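Local atomic coordinates of ftsY (Mycoplasma mycoides, PDB entry 1ZU4), a protein that belongs to the SRP54-type family as the receptor of the signal recognition particle, here its NG domain, a helical bundle joined to a P-loop NTPase-fold domain. Residues D182-A187 with N217-Q222. Numbering follows the deposited sequence.
Sequences DAIKKA and NKIIQQ
Ile-184 meets Ile-220 through aliphatic carbon alone: its CG1 lies 3.6 Å from CG2 of Ile-220, and its CD1 comes within 4.2 Å of both CG2 and CB of that residue. The two side chains cross at roughly a right angle, with the CG1 methylene of Ile-184 against the CG2 methyl of Ile-220. A second, looser touch joins CB of Ile-184 to CG2 of Ile-219, 4.3 Å apart. Ile-184 thus faces two consecutive residues of the other helix, and its CA is 6.7 Å from that of Ile-220. A branched apolar chain suits Ile-184, buried between that helix and Ile-107.

The rotation of Ile-220 explains which branch is used. With chi1 at 73°, CG1 is tucked between the backbone N and the carbonyl carbon and carries CD1 away from Ile-184, while CG2, beside the backbone N, makes the closest contact. Isoleucine suits this place because its two branches can serve different neighbours: CG2 lies against Ile-184, and the side chain also packs on Ile-107 and Met-109 of strand 106-111. No hydrogen bond spans the two segments, in keeping with an apolar seam.

Earlier on helix 176-189, Ala-177, Val-180 and Phe-181 extend the apolar surface against Ile-219, whose aliphatic chain matches them although it is partly exposed; Val-180 also touches Ile-220. Ala-183 and Ala-187 pack on Leu-137 of strand 136-140, where their small side chains probably allow a close approach. Helices 176-189 and 206-221 therefore pack together upon the mainly parallel sheet of the P-loop domain, with Ile-184 and Ile-220 both resting on Ile-107.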
ATOM      1  N   ASP A 182       0.917  27.579   1.810  1.00 17.80           N
ATOM      2  CA  ASP A 182       1.144  27.870   3.229  1.00 18.71           C
ATOM      3  C   ASP A 182       2.035  26.855   3.942  1.00 17.73           C
ATOM      4  O   ASP A 182       2.944  27.232   4.711  1.00 17.11           O
ATOM      5  CB  ASP A 182      -0.186  28.025   3.968  1.00 18.63           C
ATOM      6  CG  ASP A 182      -0.873  29.343   3.627  1.00 22.45           C
ATOM      7  OD1 ASP A 182      -0.182  30.273   3.114  1.00 17.36           O
ATOM      8  OD2 ASP A 182      -2.088  29.450   3.919  1.00 22.00           O
ATOM      9  N   ALA A 183       1.809  25.582   3.664  1.00 16.95           N
ATOM     10  CA  ALA A 183       2.631  24.504   4.278  1.00 18.39           C
ATOM     11  C   ALA A 183       4.121  24.529   3.884  1.00 20.65           C
ATOM     12  O   ALA A 183       5.030  24.353   4.732  1.00 20.55           O
ATOM     13  CB  ALA A 183       1.998  23.142   3.950  1.00 18.19           C
ATOM     14  N   ILE A 184       4.383  24.762   2.600  1.00 21.92           N
ATOM     15  CA  ILE A 184       5.750  24.719   2.134  1.00 24.68           C
ATOM     16  C   ILE A 184       6.605  25.775   2.810  1.00 25.46           C
ATOM     17  O   ILE A 184       7.753  25.492   3.167  1.00 24.38           O
ATOM     18  CB  ILE A 184       5.854  24.741   0.611  1.00 25.00           C
ATOM     19  CG1 ILE A 184       6.176  23.336   0.113  1.00 26.60           C
ATOM     20  CG2 ILE A 184       6.915  25.727   0.155  1.00 27.64           C
ATOM     21  CD1 ILE A 184       7.685  22.975   0.110  1.00 29.46           C
ATOM     22  N   LYS A 185       5.999  26.954   3.001  1.00 26.12           N
ATOM     23  CA  LYS A 185       6.577  28.098   3.666  1.00 27.68           C
ATOM     24  C   LYS A 185       6.982  27.768   5.121  1.00 27.64           C
ATOM     25  O   LYS A 185       8.142  27.931   5.512  1.00 28.78           O
ATOM     26  CB  LYS A 185       5.554  29.255   3.607  1.00 27.71           C
ATOM     27  CG  LYS A 185       6.062  30.603   4.152  1.00 31.67           C
ATOM     28  CD  LYS A 185       4.912  31.573   4.415  1.00 34.67           C
ATOM     29  CE  LYS A 185       5.294  32.584   5.519  1.00 39.17           C
ATOM     30  NZ  LYS A 185       6.482  33.484   5.153  1.00 39.12           N
ATOM     31  N   LYS A 186       6.019  27.301   5.913  1.00 26.67           N
ATOM     32  CA  LYS A 186       6.278  26.822   7.263  1.00 26.28           C
ATOM     33  C   LYS A 186       7.358  25.714   7.284  1.00 26.71           C
ATOM     34  O   LYS A 186       8.253  25.733   8.130  1.00 27.86           O
ATOM     35  CB  LYS A 186       4.959  26.281   7.836  1.00 24.53           C
ATOM     36  CG  LYS A 186       5.012  25.794   9.225  1.00 24.38           C
ATOM     37  CD  LYS A 186       3.585  25.700   9.760  1.00 24.44           C
ATOM     38  CE  LYS A 186       3.535  25.103  11.131  1.00 27.04           C
ATOM     39  NZ  LYS A 186       4.422  25.847  12.061  1.00 29.05           N
ATOM     40  N   ALA A 187       7.280  24.766   6.349  1.00 27.05           N
ATOM     41  CA  ALA A 187       8.110  23.557   6.414  1.00 27.89           C
ATOM     42  C   ALA A 187       9.568  23.880   6.176  1.00 27.93           C
ATOM     43  O   ALA A 187      10.465  23.359   6.872  1.00 25.97           O
ATOM     44  CB  ALA A 187       7.615  22.465   5.438  1.00 27.95           C
ATOM     45  N   ASN A 217       2.926  20.709  -7.403  1.00 17.24           N
ATOM     46  CA  ASN A 217       4.232  20.384  -7.902  1.00 17.59           C
ATOM     47  C   ASN A 217       5.084  21.627  -8.155  1.00 17.60           C
ATOM     48  O   ASN A 217       6.247  21.698  -7.740  1.00 18.18           O
ATOM     49  CB  ASN A 217       4.050  19.642  -9.208  1.00 17.17           C
ATOM     50  CG  ASN A 217       3.698  18.189  -9.016  1.00 20.23           C
ATOM     51  OD1 ASN A 217       3.822  17.627  -7.908  1.00 19.94           O
ATOM     52  ND2 ASN A 217       3.269  17.540 -10.118  1.00 24.36           N
ATOM     53  N   LYS A 218       4.496  22.601  -8.834  1.00 17.43           N
ATOM     54  CA  LYS A 218       5.184  23.851  -9.139  1.00 18.81           C
ATOM     55  C   LYS A 218       5.562  24.609  -7.866  1.00 18.93           C
ATOM     56  O   LYS A 218       6.661  25.125  -7.744  1.00 18.78           O
ATOM     57  CB  LYS A 218       4.329  24.702 -10.094  1.00 20.18           C
ATOM     58  CG  LYS A 218       4.299  24.178 -11.592  1.00 21.29           C
ATOM     59  CD  LYS A 218       5.773  23.895 -12.050  1.00 27.02           C
ATOM     60  CE  LYS A 218       6.044  24.273 -13.510  1.00 31.78           C
ATOM     61  NZ  LYS A 218       7.520  24.452 -13.770  1.00 35.34           N
ATOM     62  N   ILE A 219       4.669  24.620  -6.887  1.00 18.47           N
ATOM     63  CA  ILE A 219       4.983  25.274  -5.617  1.00 18.33           C
ATOM     64  C   ILE A 219       6.151  24.583  -4.892  1.00 18.34           C
ATOM     65  O   ILE A 219       7.060  25.260  -4.348  1.00 18.18           O
ATOM     66  CB  ILE A 219       3.735  25.298  -4.664  1.00 16.93           C
ATOM     67  CG1 ILE A 219       2.807  26.430  -5.103  1.00 16.28           C
ATOM     68  CG2 ILE A 219       4.179  25.635  -3.230  1.00 17.67           C
ATOM     69  CD1 ILE A 219       1.411  26.295  -4.671  1.00 15.40           C
ATOM     70  N   ILE A 220       6.101  23.248  -4.850  1.00 18.85           N
ATOM     71  CA  ILE A 220       7.055  22.496  -4.023  1.00 18.65           C
ATOM     72  C   ILE A 220       8.436  22.368  -4.691  1.00 19.79           C
ATOM     73  O   ILE A 220       9.464  22.462  -4.006  1.00 20.36           O
ATOM     74  CB  ILE A 220       6.496  21.137  -3.472  1.00 18.79           C
ATOM     75  CG1 ILE A 220       6.398  20.071  -4.573  1.00 18.50           C
ATOM     76  CG2 ILE A 220       5.133  21.337  -2.757  1.00 15.77           C
ATOM     77  CD1 ILE A 220       5.545  18.866  -4.195  1.00 19.58           C
ATOM     78  N   GLN A 221       8.453  22.212  -6.007  1.00 20.91           N
ATOM     79  CA  GLN A 221       9.709  22.080  -6.758  1.00 21.02           C
ATOM     80  C   GLN A 221      10.595  23.337  -6.720  1.00 22.60           C
ATOM     81  O   GLN A 221      11.794  23.267  -7.016  1.00 22.27           O
ATOM     82  CB  GLN A 221       9.414  21.615  -8.170  1.00 21.06           C
ATOM     83  CG  GLN A 221       8.791  20.241  -8.184  1.00 19.36           C
ATOM     84  CD  GLN A 221       8.296  19.840  -9.510  1.00 20.78           C
ATOM     85  OE1 GLN A 221       7.957  20.677 -10.309  1.00 24.37           O
ATOM     86  NE2 GLN A 221       8.200  18.528  -9.761  1.00 24.09           N
ATOM     87  N   GLN A 222      10.017  24.469  -6.320  1.00 23.06           N
ATOM     88  CA  GLN A 222      10.817  25.678  -6.061  1.00 24.81           C
ATOM     89  C   GLN A 222      11.674  25.510  -4.821  1.00 25.58           C
ATOM     90  O   GLN A 222      12.702  26.178  -4.679  1.00 26.81           O
ATOM     91  CB  GLN A 222       9.924  26.904  -5.849  1.00 24.40           C
ATOM     92  CG  GLN A 222       9.255  27.386  -7.135  1.00 23.28           C
ATOM     93  CD  GLN A 222       8.400  28.566  -6.851  1.00 25.22           C
ATOM     94  OE1 GLN A 222       8.901  29.620  -6.477  1.00 25.98           O
ATOM     95  NE2 GLN A 222       7.090  28.400  -6.979  1.00 19.11           N
TER